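Local coordinates for gram-negative insecticidal protein (Chromobacterium piscinae, PDB 6FBM), which is an insecticidal toxin of the MACPF family that probably acts by forming pores in target-cell membranes, with a beta-tripod region likely to take part in target recognition, at residues A[39-43]-A[141-146]; A[70-76]-A[123-129]; A[174-180]-A[270-276]; A[315-320]-A[510-516]; A[350-355]-A[372-376]. All blocks are in the same frame, centred on the assembly; numbering follows the deposited sequence.

Interaction 1: residues A[39-43]-A[141-146]; sequences PLFDF and LRSMLR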
# COMPACT_ATOMS: atom_id res chain seq x y z
N PRO A 39 31.66 -1.34 12.21
CA PRO A 39 31.36 -0.82 13.56
C PRO A 39 32.51 -1.07 14.53
O PRO A 39 33.13 -2.12 14.47
CB PRO A 39 30.10 -1.60 13.98
CG PRO A 39 29.48 -2.03 12.70
CD PRO A 39 30.64 -2.31 11.77
N LEU A 40 32.79 -0.10 15.39
CA LEU A 40 33.94 -0.18 16.28
C LEU A 40 33.57 -0.82 17.59
O LEU A 40 34.41 -1.42 18.25
CB LEU A 40 34.48 1.22 16.56
CG LEU A 40 35.46 1.81 15.53
CD1 LEU A 40 35.16 1.46 14.07
CD2 LEU A 40 35.54 3.31 15.74
N PHE A 41 32.30 -0.70 17.97
CA PHE A 41 31.88 -1.05 19.30
C PHE A 41 30.76 -2.05 19.28
O PHE A 41 30.10 -2.24 18.26
CB PHE A 41 31.43 0.20 20.05
CG PHE A 41 32.39 1.34 19.95
CD1 PHE A 41 33.56 1.33 20.69
CD2 PHE A 41 32.15 2.40 19.12
CE1 PHE A 41 34.46 2.39 20.62
CE2 PHE A 41 33.04 3.46 19.03
CZ PHE A 41 34.20 3.44 19.78
N ASP A 42 30.61 -2.74 20.40
CA ASP A 42 29.54 -3.66 20.67
C ASP A 42 28.76 -2.91 21.74
O ASP A 42 29.24 -2.76 22.85
CB ASP A 42 30.12 -4.97 21.22
CG ASP A 42 29.04 -5.97 21.67
OD1 ASP A 42 27.83 -5.69 21.61
OD2 ASP A 42 29.40 -7.10 22.09
N PHE A 43 27.57 -2.43 21.40
CA PHE A 43 26.81 -1.53 22.29
C PHE A 43 25.88 -2.23 23.28
O PHE A 43 25.14 -1.55 23.99
CB PHE A 43 26.04 -0.50 21.46
CG PHE A 43 26.91 0.52 20.82
CD1 PHE A 43 27.57 1.45 21.59
CD2 PHE A 43 27.06 0.56 19.44
CE1 PHE A 43 28.38 2.40 21.00
CE2 PHE A 43 27.85 1.51 18.84
CZ PHE A 43 28.50 2.43 19.61
N LEU A 141 34.04 3.29 26.55
CA LEU A 141 34.02 2.54 25.29
C LEU A 141 35.18 1.57 25.14
O LEU A 141 35.07 0.58 24.41
CB LEU A 141 34.02 3.51 24.09
CG LEU A 141 32.74 4.34 23.87
CD1 LEU A 141 33.02 5.48 22.91
CD2 LEU A 141 31.61 3.43 23.37
N ARG A 142 36.27 1.83 25.85
CA ARG A 142 37.45 0.95 25.84
C ARG A 142 37.10 -0.48 26.14
O ARG A 142 37.70 -1.38 25.56
CB ARG A 142 38.49 1.45 26.85
CG ARG A 142 39.93 1.02 26.54
CD ARG A 142 40.87 2.21 26.60
NE ARG A 142 40.78 2.89 27.89
CZ ARG A 142 41.06 4.18 28.12
NH1 ARG A 142 41.47 4.99 27.15
NH2 ARG A 142 40.93 4.66 29.36
N SER A 143 36.13 -0.71 27.02
CA SER A 143 35.66 -2.07 27.33
C SER A 143 34.57 -2.61 26.37
O SER A 143 34.03 -3.68 26.60
CB SER A 143 35.15 -2.13 28.78
OG SER A 143 33.90 -1.48 28.90
N MET A 144 34.25 -1.86 25.32
CA MET A 144 33.14 -2.19 24.42
C MET A 144 33.60 -2.35 22.98
O MET A 144 32.77 -2.31 22.08
CB MET A 144 32.09 -1.08 24.49
CG MET A 144 31.37 -1.03 25.82
SD MET A 144 30.56 0.55 26.03
CE MET A 144 29.21 0.51 24.86
N LEU A 145 34.91 -2.55 22.77
CA LEU A 145 35.46 -2.61 21.43
C LEU A 145 35.14 -3.95 20.82
O LEU A 145 35.10 -4.97 21.52
CB LEU A 145 36.98 -2.42 21.47
CG LEU A 145 37.50 -1.15 22.12
CD1 LEU A 145 39.01 -1.13 21.99
CD2 LEU A 145 36.90 0.09 21.48
N ARG A 146 34.91 -3.96 19.51
CA ARG A 146 34.75 -5.22 18.78
C ARG A 146 36.13 -5.86 18.73
O ARG A 146 37.15 -5.17 18.81
CB ARG A 146 34.21 -5.01 17.37
CG ARG A 146 32.81 -4.42 17.34
CD ARG A 146 31.88 -5.00 16.32
NE ARG A 146 31.47 -6.37 16.66
CZ ARG A 146 30.34 -6.70 17.30
NH1 ARG A 146 29.46 -5.79 17.70
NH2 ARG A 146 30.09 -7.99 17.54
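The carbonyl oxygen of M144 is gripped by the backbone of D42, whose N donates to M144 O at 2.8 Å and nearly straight, at 167°. F41 adds a second hold on the same oxygen: its CA lies 3.2 Å from M144 O in a CA-H...O contact, and M144 O also sits at the edge of the F41 ring, near its plane. A second backbone bond, R146 N to L40 O, completes a single bridge between F41 and L145, so two loops without regular strand structure are joined as a strand pair would be, over one step only. The F41 ring is then filled in on both faces. L141 CD2 lies over one, 4.0 Å from the ring centroid, while CB of L40 covers the other toward its rim; L145 CD2 approaches F41 CE1 obliquely at 3.5 Å. Farther along, M144 bends at its last torsion (chi3 71°) and brings CE within 3.8 Å of F43 CD1. D42 and R146 are opposite charges too far apart for a salt bridge, and no guanidinium N-H points at the carboxylate. R146 is the N-cap residue of helix 147-154, whose F149 packs on L40, and Y171 of strand 170-177 meets the F41 ring edge-to-face.

Interaction 2: residues A[70-76]-A[123-129]; sequences HSDFKQD and STREAHV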
# COMPACT_ATOMS: atom_id res chain seq x y z
N HIS A 70 14.21 21.35 16.83
CA HIS A 70 14.54 22.75 16.50
C HIS A 70 15.48 22.87 15.29
O HIS A 70 16.05 21.88 14.83
CB HIS A 70 15.12 23.49 17.72
CG HIS A 70 16.56 23.24 17.94
ND1 HIS A 70 17.08 21.97 18.09
CD2 HIS A 70 17.63 24.06 17.84
CE1 HIS A 70 18.40 22.03 18.19
NE2 HIS A 70 18.76 23.30 18.05
N SER A 71 15.62 24.11 14.82
CA SER A 71 16.45 24.49 13.66
C SER A 71 17.71 25.25 14.09
O SER A 71 17.62 26.27 14.74
CB SER A 71 15.64 25.37 12.70
OG SER A 71 14.75 24.57 11.98
N ASP A 72 18.88 24.72 13.72
CA ASP A 72 20.16 25.43 13.87
C ASP A 72 20.47 26.02 12.51
O ASP A 72 20.45 25.33 11.49
CB ASP A 72 21.30 24.51 14.34
CG ASP A 72 21.22 24.17 15.85
OD1 ASP A 72 20.83 25.10 16.61
OD2 ASP A 72 21.53 23.00 16.29
N PHE A 73 20.75 27.31 12.50
CA PHE A 73 21.13 28.02 11.29
C PHE A 73 22.61 28.38 11.39
O PHE A 73 23.04 28.93 12.38
CB PHE A 73 20.28 29.26 11.17
CG PHE A 73 20.49 29.99 9.90
CD1 PHE A 73 19.81 29.61 8.75
CD2 PHE A 73 21.38 31.08 9.85
CE1 PHE A 73 20.01 30.29 7.56
CE2 PHE A 73 21.59 31.77 8.66
CZ PHE A 73 20.92 31.37 7.52
N LYS A 74 23.38 28.06 10.37
CA LYS A 74 24.83 28.28 10.39
C LYS A 74 25.29 28.79 9.04
O LYS A 74 24.81 28.31 8.02
CB LYS A 74 25.58 26.99 10.67
CG LYS A 74 25.78 26.69 12.14
CD LYS A 74 26.46 25.35 12.40
CE LYS A 74 25.57 24.12 12.64
NZ LYS A 74 25.76 23.39 13.93
N GLN A 75 26.23 29.73 9.05
CA GLN A 75 26.87 30.19 7.82
C GLN A 75 28.38 30.19 7.96
O GLN A 75 28.93 30.69 8.93
CB GLN A 75 26.41 31.59 7.47
CG GLN A 75 24.95 31.65 7.01
CD GLN A 75 24.60 33.01 6.49
OE1 GLN A 75 24.70 33.99 7.22
NE2 GLN A 75 24.20 33.09 5.22
N ASP A 76 29.05 29.62 6.97
CA ASP A 76 30.48 29.81 6.80
C ASP A 76 30.66 30.55 5.50
O ASP A 76 30.27 30.06 4.46
CB ASP A 76 31.21 28.47 6.75
CG ASP A 76 31.01 27.66 8.02
OD1 ASP A 76 31.17 28.22 9.14
OD2 ASP A 76 30.66 26.48 7.88
N SER A 123 28.44 28.77 2.67
CA SER A 123 27.59 27.63 2.99
C SER A 123 26.56 28.11 3.98
O SER A 123 26.92 28.49 5.10
CB SER A 123 28.41 26.49 3.57
OG SER A 123 27.59 25.50 4.19
N THR A 124 25.30 28.12 3.59
CA THR A 124 24.23 28.50 4.47
C THR A 124 23.46 27.21 4.77
O THR A 124 22.80 26.67 3.88
CB THR A 124 23.36 29.56 3.81
OG1 THR A 124 24.13 30.76 3.67
CG2 THR A 124 22.14 29.85 4.65
N ARG A 125 23.56 26.75 6.02
CA ARG A 125 23.02 25.45 6.44
C ARG A 125 21.92 25.61 7.46
O ARG A 125 22.06 26.33 8.45
CB ARG A 125 24.11 24.54 7.03
CG ARG A 125 25.36 24.44 6.17
CD ARG A 125 26.27 23.27 6.57
NE ARG A 125 26.87 23.46 7.89
CZ ARG A 125 27.90 24.28 8.12
NH1 ARG A 125 28.48 25.01 7.14
NH2 ARG A 125 28.34 24.40 9.37
N GLU A 126 20.80 24.96 7.18
CA GLU A 126 19.71 24.93 8.11
C GLU A 126 19.54 23.50 8.52
O GLU A 126 19.12 22.66 7.71
CB GLU A 126 18.45 25.49 7.49
CG GLU A 126 17.34 25.61 8.51
CD GLU A 126 16.11 26.22 7.94
OE1 GLU A 126 15.69 27.21 8.54
OE2 GLU A 126 15.56 25.71 6.94
N ALA A 127 19.85 23.22 9.77
CA ALA A 127 19.83 21.87 10.30
C ALA A 127 18.54 21.70 11.10
O ALA A 127 18.28 22.45 12.05
CB ALA A 127 21.05 21.64 11.18
N HIS A 128 17.71 20.74 10.68
CA HIS A 128 16.45 20.46 11.34
C HIS A 128 16.69 19.27 12.26
O HIS A 128 16.55 18.13 11.86
CB HIS A 128 15.37 20.19 10.31
CG HIS A 128 15.01 21.41 9.51
ND1 HIS A 128 13.75 21.98 9.57
CD2 HIS A 128 15.74 22.18 8.68
CE1 HIS A 128 13.73 23.05 8.78
NE2 HIS A 128 14.92 23.19 8.23
N VAL A 129 17.08 19.55 13.50
CA VAL A 129 17.43 18.51 14.45
C VAL A 129 16.17 17.94 15.05
O VAL A 129 15.30 18.69 15.47
CB VAL A 129 18.30 19.05 15.61
CG1 VAL A 129 18.67 17.93 16.59
CG2 VAL A 129 19.56 19.76 15.07
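R125 lays its guanidinium against K74, with K74 CB over one face and K74 CD 3.7 Å from R125 NH2, while the edge of the same group is given to D76. There NH1 of R125 donates to D76 OD2 at 2.7 Å in a salt bridge that is straight (171°) and in the guanidinium plane, although it meets the carboxylate from above its own plane. S123 OG takes a further bond from R125 NH1, so two acceptors fix the turn of the arginine head. These residues share one face of an antiparallel pair made by strands 64-78 and 120-134, in which H70, D72, K74 and D76 form hydrogen-bonded pairs with V129, A127, R125 and S123. On the other face Q75 NE2 donates to T124 OG1 at 2.8 Å, within the amide plane, and also to S199 O. With OG1 beside its backbone N (chi1 -67°), T124 turns CG2 to F73 CZ, 3.5 Å away. S71 OG lies over one face of the H128 ring, and H128 NE2 bonds to E126 OE2, which Y206 also holds. The pair belongs to the bent central sheet of the MACPF fold. K74 NZ pairs with D274, and carboxylates such as D76 and D274 probably offset the like charges of K74 and R125, whose side chains cross at a slant on one face of the sheet.

Interaction 3: residues A[174-180]-A[270-276]; sequences EAAVGGR and ATLMDFS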
# COMPACT_ATOMS: atom_id res chain seq x y z
N GLU A 174 28.91 11.66 18.89
CA GLU A 174 27.68 12.40 19.11
C GLU A 174 27.21 12.93 17.76
O GLU A 174 28.01 13.41 16.96
CB GLU A 174 27.96 13.54 20.08
CG GLU A 174 26.73 14.17 20.69
CD GLU A 174 27.14 15.28 21.65
OE1 GLU A 174 27.62 16.32 21.16
OE2 GLU A 174 27.02 15.12 22.89
N ALA A 175 25.92 12.86 17.49
CA ALA A 175 25.40 13.38 16.22
C ALA A 175 23.98 13.90 16.35
O ALA A 175 23.16 13.37 17.11
CB ALA A 175 25.43 12.30 15.17
N ALA A 176 23.72 14.94 15.57
CA ALA A 176 22.38 15.44 15.38
C ALA A 176 21.70 14.59 14.33
O ALA A 176 22.28 14.30 13.30
CB ALA A 176 22.44 16.89 14.95
N VAL A 177 20.46 14.22 14.60
CA VAL A 177 19.67 13.45 13.68
C VAL A 177 18.46 14.25 13.22
O VAL A 177 17.76 14.86 14.01
CB VAL A 177 19.23 12.13 14.33
CG1 VAL A 177 18.40 11.34 13.37
CG2 VAL A 177 20.45 11.30 14.76
N GLY A 178 18.22 14.24 11.92
CA GLY A 178 17.09 14.88 11.28
C GLY A 178 17.37 15.11 9.81
O GLY A 178 17.76 14.19 9.10
N GLY A 179 17.18 16.34 9.34
CA GLY A 179 17.61 16.69 7.99
C GLY A 179 18.24 18.04 7.94
O GLY A 179 17.91 18.92 8.72
N ARG A 180 19.16 18.20 7.01
CA ARG A 180 19.92 19.44 6.85
C ARG A 180 19.81 19.89 5.42
O ARG A 180 19.91 19.05 4.51
CB ARG A 180 21.39 19.18 7.13
CG ARG A 180 22.25 20.41 7.24
CD ARG A 180 23.67 20.08 7.66
NE ARG A 180 24.50 19.80 6.50
CZ ARG A 180 25.18 18.69 6.23
NH1 ARG A 180 25.19 17.62 7.01
NH2 ARG A 180 25.90 18.64 5.12
N ALA A 270 14.96 10.69 8.74
CA ALA A 270 16.01 11.29 9.55
C ALA A 270 17.30 10.50 9.46
O ALA A 270 17.27 9.28 9.44
CB ALA A 270 15.57 11.41 11.00
N THR A 271 18.41 11.23 9.37
CA THR A 271 19.75 10.65 9.44
C THR A 271 20.65 11.57 10.23
O THR A 271 20.27 12.67 10.59
CB THR A 271 20.42 10.46 8.06
OG1 THR A 271 20.67 11.74 7.47
CG2 THR A 271 19.51 9.65 7.13
N LEU A 272 21.85 11.09 10.54
CA LEU A 272 22.91 11.92 11.04
C LEU A 272 23.03 13.02 10.01
O LEU A 272 23.06 12.75 8.83
CB LEU A 272 24.20 11.11 11.14
CG LEU A 272 25.51 11.85 11.43
CD1 LEU A 272 26.48 10.93 12.18
CD2 LEU A 272 26.20 12.30 10.18
N MET A 273 23.03 14.25 10.47
CA MET A 273 23.15 15.40 9.59
C MET A 273 23.87 16.60 10.18
O MET A 273 23.95 17.63 9.50
CB MET A 273 21.78 15.82 9.08
CG MET A 273 20.67 15.92 10.11
SD MET A 273 20.78 17.18 11.40
CE MET A 273 20.60 18.63 10.40
N ASP A 274 24.38 16.52 11.41
CA ASP A 274 25.11 17.64 11.96
C ASP A 274 26.00 17.19 13.09
O ASP A 274 25.76 16.16 13.75
CB ASP A 274 24.15 18.73 12.45
CG ASP A 274 24.72 20.16 12.34
OD1 ASP A 274 25.84 20.34 11.80
OD2 ASP A 274 24.00 21.09 12.79
N PHE A 275 27.05 17.97 13.31
CA PHE A 275 28.05 17.70 14.31
C PHE A 275 28.07 18.84 15.29
O PHE A 275 27.80 20.01 14.91
CB PHE A 275 29.41 17.65 13.66
CG PHE A 275 29.67 16.44 12.83
CD1 PHE A 275 28.99 15.25 13.01
CD2 PHE A 275 30.69 16.48 11.89
CE1 PHE A 275 29.30 14.14 12.27
CE2 PHE A 275 31.01 15.38 11.14
CZ PHE A 275 30.31 14.20 11.33
N SER A 276 28.40 18.51 16.54
CA SER A 276 28.63 19.46 17.59
C SER A 276 30.12 19.39 17.93
O SER A 276 30.85 18.60 17.33
CB SER A 276 27.85 19.03 18.83
OG SER A 276 28.51 17.94 19.49
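A classic beta bulge shapes this antiparallel pairing in the MACPF sheet: M273 and D274 both face A176 across strands 170-177 and 271-274. The backbone bonds follow that register. A176 N donates to D274 O, A176 O accepts from M273 N at 2.9 Å, and beyond V177 the atoms G178 N and O are paired with T271 O and N. The chain turns a corner at G178, passing from strand 170-177 into strand 179-187, and R180 comes back toward the bulge.

Apolar contacts accompany the corner, with M273 lying against it. M273 starts from a chi1 of 46°, with CG between backbone N and carbonyl carbon, and curls at both later torsions, which brings CG to 3.4 Å from G178 C and CE to 3.4 Å from R180 CB. Its sulfur lies against A176 CB. Elsewhere A175 CB meets L272 CD1 at 3.5 Å, and V177 CG1 rests on A270 CB.

Polar side chains act at one end and at the bulge. S276 OG appears to donate to E174 OE1, though the separation is so short that its exact length is doubtful. The carboxylate of D274 is held by Y29 and, in a salt bridge, by K74. R180, in a salt bridge with D182 through NH2, reaches the bulge with another nitrogen: its NH1 donates to M273 O at 2.8 Å and 171°, in the guanidinium plane but above the plane of the carbonyl.

Interaction 4: residues A[315-320]-A[510-516]; sequences DKVLLM and TSAIASM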
# COMPACT_ATOMS: atom_id res chain seq x y z
N ASP A 315 45.14 33.47 -9.80
CA ASP A 315 45.35 34.86 -9.42
C ASP A 315 45.42 35.81 -10.63
O ASP A 315 45.08 36.99 -10.50
CB ASP A 315 46.63 34.97 -8.59
CG ASP A 315 46.54 34.24 -7.27
OD1 ASP A 315 45.63 34.53 -6.48
OD2 ASP A 315 47.42 33.41 -7.02
N LYS A 316 45.85 35.29 -11.77
CA LYS A 316 46.02 36.07 -12.97
C LYS A 316 44.66 36.19 -13.66
O LYS A 316 44.29 35.33 -14.47
CB LYS A 316 47.05 35.41 -13.90
CG LYS A 316 48.42 35.10 -13.29
CD LYS A 316 49.37 36.25 -13.47
CE LYS A 316 50.63 36.16 -12.61
NZ LYS A 316 51.74 35.46 -13.32
N VAL A 317 43.92 37.25 -13.33
CA VAL A 317 42.53 37.39 -13.81
C VAL A 317 42.29 38.47 -14.83
O VAL A 317 41.17 38.58 -15.36
CB VAL A 317 41.56 37.60 -12.64
CG1 VAL A 317 41.53 36.35 -11.78
CG2 VAL A 317 41.92 38.84 -11.79
N LEU A 318 43.32 39.25 -15.14
CA LEU A 318 43.24 40.24 -16.20
C LEU A 318 44.09 39.76 -17.34
O LEU A 318 45.28 39.52 -17.19
CB LEU A 318 43.70 41.60 -15.69
CG LEU A 318 42.79 42.26 -14.67
CD1 LEU A 318 43.39 43.57 -14.14
CD2 LEU A 318 41.41 42.54 -15.26
N LEU A 319 43.46 39.65 -18.49
CA LEU A 319 44.13 39.31 -19.72
C LEU A 319 44.58 40.61 -20.34
O LEU A 319 43.76 41.45 -20.72
CB LEU A 319 43.13 38.58 -20.61
CG LEU A 319 43.58 37.98 -21.94
CD1 LEU A 319 44.71 37.00 -21.78
CD2 LEU A 319 42.37 37.35 -22.61
N MET A 320 45.90 40.78 -20.44
CA MET A 320 46.51 41.99 -21.01
C MET A 320 46.89 41.83 -22.49
O MET A 320 47.41 40.80 -22.94
CB MET A 320 47.76 42.35 -20.23
CG MET A 320 48.30 43.71 -20.55
SD MET A 320 49.60 44.20 -19.39
CE MET A 320 50.90 43.01 -19.77
N THR A 510 51.46 43.13 -11.02
CA THR A 510 51.97 42.11 -11.93
C THR A 510 51.31 40.75 -11.66
O THR A 510 51.03 39.99 -12.61
CB THR A 510 53.52 42.00 -11.84
OG1 THR A 510 54.10 43.26 -12.17
CG2 THR A 510 54.08 40.92 -12.80
N SER A 511 51.04 40.46 -10.38
CA SER A 511 50.41 39.19 -10.01
C SER A 511 48.99 38.99 -10.55
O SER A 511 48.54 37.86 -10.64
CB SER A 511 50.45 38.96 -8.49
OG SER A 511 49.90 40.05 -7.78
N ALA A 512 48.30 40.08 -10.92
CA ALA A 512 46.91 40.03 -11.41
C ALA A 512 46.81 39.96 -12.93
O ALA A 512 45.71 39.80 -13.49
CB ALA A 512 46.13 41.23 -10.89
N ILE A 513 47.96 40.03 -13.59
CA ILE A 513 48.03 40.31 -15.02
C ILE A 513 48.76 39.21 -15.80
O ILE A 513 49.74 38.64 -15.32
CB ILE A 513 48.72 41.67 -15.18
CG1 ILE A 513 47.64 42.73 -15.32
CG2 ILE A 513 49.71 41.74 -16.36
CD1 ILE A 513 48.18 44.11 -15.01
N ALA A 514 48.28 38.94 -17.00
CA ALA A 514 48.99 38.03 -17.88
C ALA A 514 48.66 38.32 -19.32
O ALA A 514 47.52 38.72 -19.62
CB ALA A 514 48.67 36.58 -17.56
N SER A 515 49.65 38.11 -20.19
CA SER A 515 49.45 38.20 -21.63
C SER A 515 48.70 36.98 -22.13
O SER A 515 48.58 36.00 -21.40
CB SER A 515 50.79 38.30 -22.36
OG SER A 515 51.57 37.13 -22.12
N MET A 516 48.24 37.03 -23.37
CA MET A 516 47.57 35.90 -24.01
C MET A 516 48.31 34.59 -23.77
O MET A 516 47.74 33.63 -23.27
CB MET A 516 47.38 36.12 -25.51
CG MET A 516 46.45 35.10 -26.17
SD MET A 516 44.71 35.05 -25.55
CE MET A 516 44.12 33.40 -25.99
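Parallel pairing of strands 318-321 and 513-515 forms one side of a four-stranded mixed sheet, with 513-515 outermost within the chain, and brings together segments 190 residues apart. L318 sits across from I513 and L319 from A514. Entry to the pair is marked by A512 O, which accepts from L318 N at 3.0 Å and, weakly, from V317 N. A514 then uses both its backbone groups: its N donates to L318 O, and its O accepts from M320 N at 2.7 Å along a nearly straight path (177°). On the face carrying I513, M320 CE lies 3.8 Å from I513 CG2 with the sulfur beside it, while I513 CG1 approaches L318 CB; F374 of strand 373-376 touches both M320 and I513. L319 goes to the other face and, with CG anti to the backbone N (chi1 -174°), sets CD1 3.8 Å from M516 CA at the start of helix 516-524. K316 lies across the segment 510-516, its CD and CE close to the carbonyl oxygens of I513 and S511. The chemistry is thus divided: main-chain bonds set the register, aliphatic and thioether groups pack side by side on the sheet, and K316 meets the margin with its methylenes rather than its ammonium.

Interaction 5: residues A[350-355]-A[372-376]; sequences NGYKMV and PIFKD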
# COMPACT_ATOMS: atom_id res chain seq x y z
N ASN A 350 36.50 43.17 -28.37
CA ASN A 350 36.42 41.81 -27.81
C ASN A 350 36.48 41.80 -26.29
O ASN A 350 37.15 40.93 -25.71
CB ASN A 350 37.55 40.91 -28.35
CG ASN A 350 37.58 40.82 -29.86
OD1 ASN A 350 36.55 41.04 -30.55
ND2 ASN A 350 38.76 40.49 -30.40
N GLY A 351 35.83 42.77 -25.65
CA GLY A 351 35.84 42.84 -24.20
C GLY A 351 37.14 43.30 -23.53
O GLY A 351 37.26 43.26 -22.29
N TYR A 352 38.11 43.77 -24.33
CA TYR A 352 39.30 44.40 -23.77
C TYR A 352 38.97 45.85 -23.47
O TYR A 352 38.19 46.47 -24.18
CB TYR A 352 40.46 44.34 -24.73
CG TYR A 352 41.18 43.01 -24.75
CD1 TYR A 352 40.76 41.98 -25.61
CD2 TYR A 352 42.28 42.81 -23.96
CE1 TYR A 352 41.42 40.78 -25.65
CE2 TYR A 352 42.96 41.61 -23.99
CZ TYR A 352 42.52 40.58 -24.83
OH TYR A 352 43.20 39.39 -24.84
N LYS A 353 39.57 46.38 -22.41
CA LYS A 353 39.18 47.69 -21.89
C LYS A 353 40.38 48.62 -21.68
O LYS A 353 41.46 48.17 -21.32
CB LYS A 353 38.42 47.53 -20.58
CG LYS A 353 37.24 46.56 -20.64
CD LYS A 353 36.09 47.04 -21.54
CE LYS A 353 35.03 45.97 -21.71
NZ LYS A 353 33.76 46.58 -22.17
N MET A 354 40.15 49.90 -21.92
CA MET A 354 41.12 50.96 -21.69
C MET A 354 41.18 51.30 -20.24
O MET A 354 40.12 51.37 -19.58
CB MET A 354 40.71 52.22 -22.47
CG MET A 354 41.60 53.44 -22.28
SD MET A 354 40.95 54.74 -23.31
CE MET A 354 41.95 56.12 -22.71
N VAL A 355 42.40 51.53 -19.74
CA VAL A 355 42.60 52.02 -18.36
C VAL A 355 43.26 53.40 -18.26
O VAL A 355 43.29 54.00 -17.17
CB VAL A 355 43.39 51.01 -17.53
CG1 VAL A 355 42.57 49.74 -17.39
CG2 VAL A 355 44.75 50.73 -18.13
N PRO A 372 48.52 49.65 -22.29
CA PRO A 372 47.89 48.35 -22.32
C PRO A 372 46.35 48.42 -22.15
O PRO A 372 45.80 49.39 -21.61
CB PRO A 372 48.55 47.63 -21.16
CG PRO A 372 48.93 48.69 -20.20
CD PRO A 372 49.21 49.92 -20.99
N ILE A 373 45.70 47.39 -22.66
CA ILE A 373 44.28 47.16 -22.45
C ILE A 373 44.10 45.80 -21.80
O ILE A 373 44.93 44.92 -21.93
CB ILE A 373 43.45 47.30 -23.76
CG1 ILE A 373 43.94 46.36 -24.86
CG2 ILE A 373 43.53 48.75 -24.22
CD1 ILE A 373 43.18 46.48 -26.16
N PHE A 374 43.04 45.68 -21.01
CA PHE A 374 42.83 44.53 -20.14
C PHE A 374 41.43 43.99 -20.32
O PHE A 374 40.49 44.74 -20.57
CB PHE A 374 43.05 44.91 -18.69
CG PHE A 374 44.43 45.41 -18.41
CD1 PHE A 374 45.44 44.53 -18.08
CD2 PHE A 374 44.71 46.75 -18.44
CE1 PHE A 374 46.72 44.99 -17.80
CE2 PHE A 374 45.99 47.22 -18.15
CZ PHE A 374 47.00 46.34 -17.82
N LYS A 375 41.31 42.67 -20.23
CA LYS A 375 40.04 42.00 -20.37
C LYS A 375 39.73 41.19 -19.11
O LYS A 375 40.59 40.49 -18.59
CB LYS A 375 40.07 41.08 -21.59
CG LYS A 375 38.83 40.21 -21.71
CD LYS A 375 38.75 39.54 -23.07
CE LYS A 375 37.55 38.60 -23.15
NZ LYS A 375 37.10 38.45 -24.56
N ASP A 376 38.49 41.31 -18.64
CA ASP A 376 38.00 40.55 -17.52
C ASP A 376 37.66 39.13 -18.00
O ASP A 376 36.51 38.83 -18.31
CB ASP A 376 36.79 41.27 -16.91
CG ASP A 376 36.43 40.77 -15.51
OD1 ASP A 376 36.91 39.68 -15.11
OD2 ASP A 376 35.67 41.48 -14.82
O HOH W 1 36.49 42.58 -19.82
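An antiparallel strand pair, short and splayed, joins strand 352-354 to strand 373-376 at one border of a mixed four-stranded sheet. Its regular part is the hydrogen-bonded pair of K353 and F374: F374 N donates to K353 O at 3.0 Å, and K353 N returns a bond to F374 O. With the axes of the two short strands 133° apart, side chains do much of the joining. Y352 offers a ring face to K375, whose CB stands over its centre, 3.7 Å from the centroid and 14° off the ring normal, a CH-pi contact. K375 then runs on fully extended, with CG anti to the backbone N (chi1 173°), crossing Y352 at about a right angle until NZ bonds to N350 O at 2.7 Å. Within the Vps62-like part of the chain, strand 373-376 is an inner strand: its other neighbour is strand 318-321, where L319 and D321 bond to the backbones of K375 and I373. I373 CD1 packs on Y352 CB at 3.7 Å, on the same face as K375. The opposite face carries F374, and V355 comes to the edge of its ring, CG2 lying in plane and 3.7 Å from F374 CE2. Where the strands part, a water donates to G351 O at 2.7 Å and accepts from D376 N at 2.6 Å.

The contacts form two groups at opposite sides of the chain's centre. Interactions 1, 2 and 3 lie in the MACPF part; interaction 2 is nested in the loop closed by interaction 1, and interaction 3 follows both. Interactions 2 and 3, with centres about 11 Å apart, share one sheet through strand 120-134 and are tied by the K74-D274 salt bridge, whereas the centres of interactions 1 and 3 are about 22 Å apart. Along the chain, interaction 5 lies inside the loop closed by interaction 4; strands 318-321 and 373-376 are neighbours in their common sheet, and the centres again lie about 11 Å apart. The centres of interactions 3 and 4 are about 44 Å apart, consistent with a two-part toxin, probably pore-forming at one end and target-binding at the other.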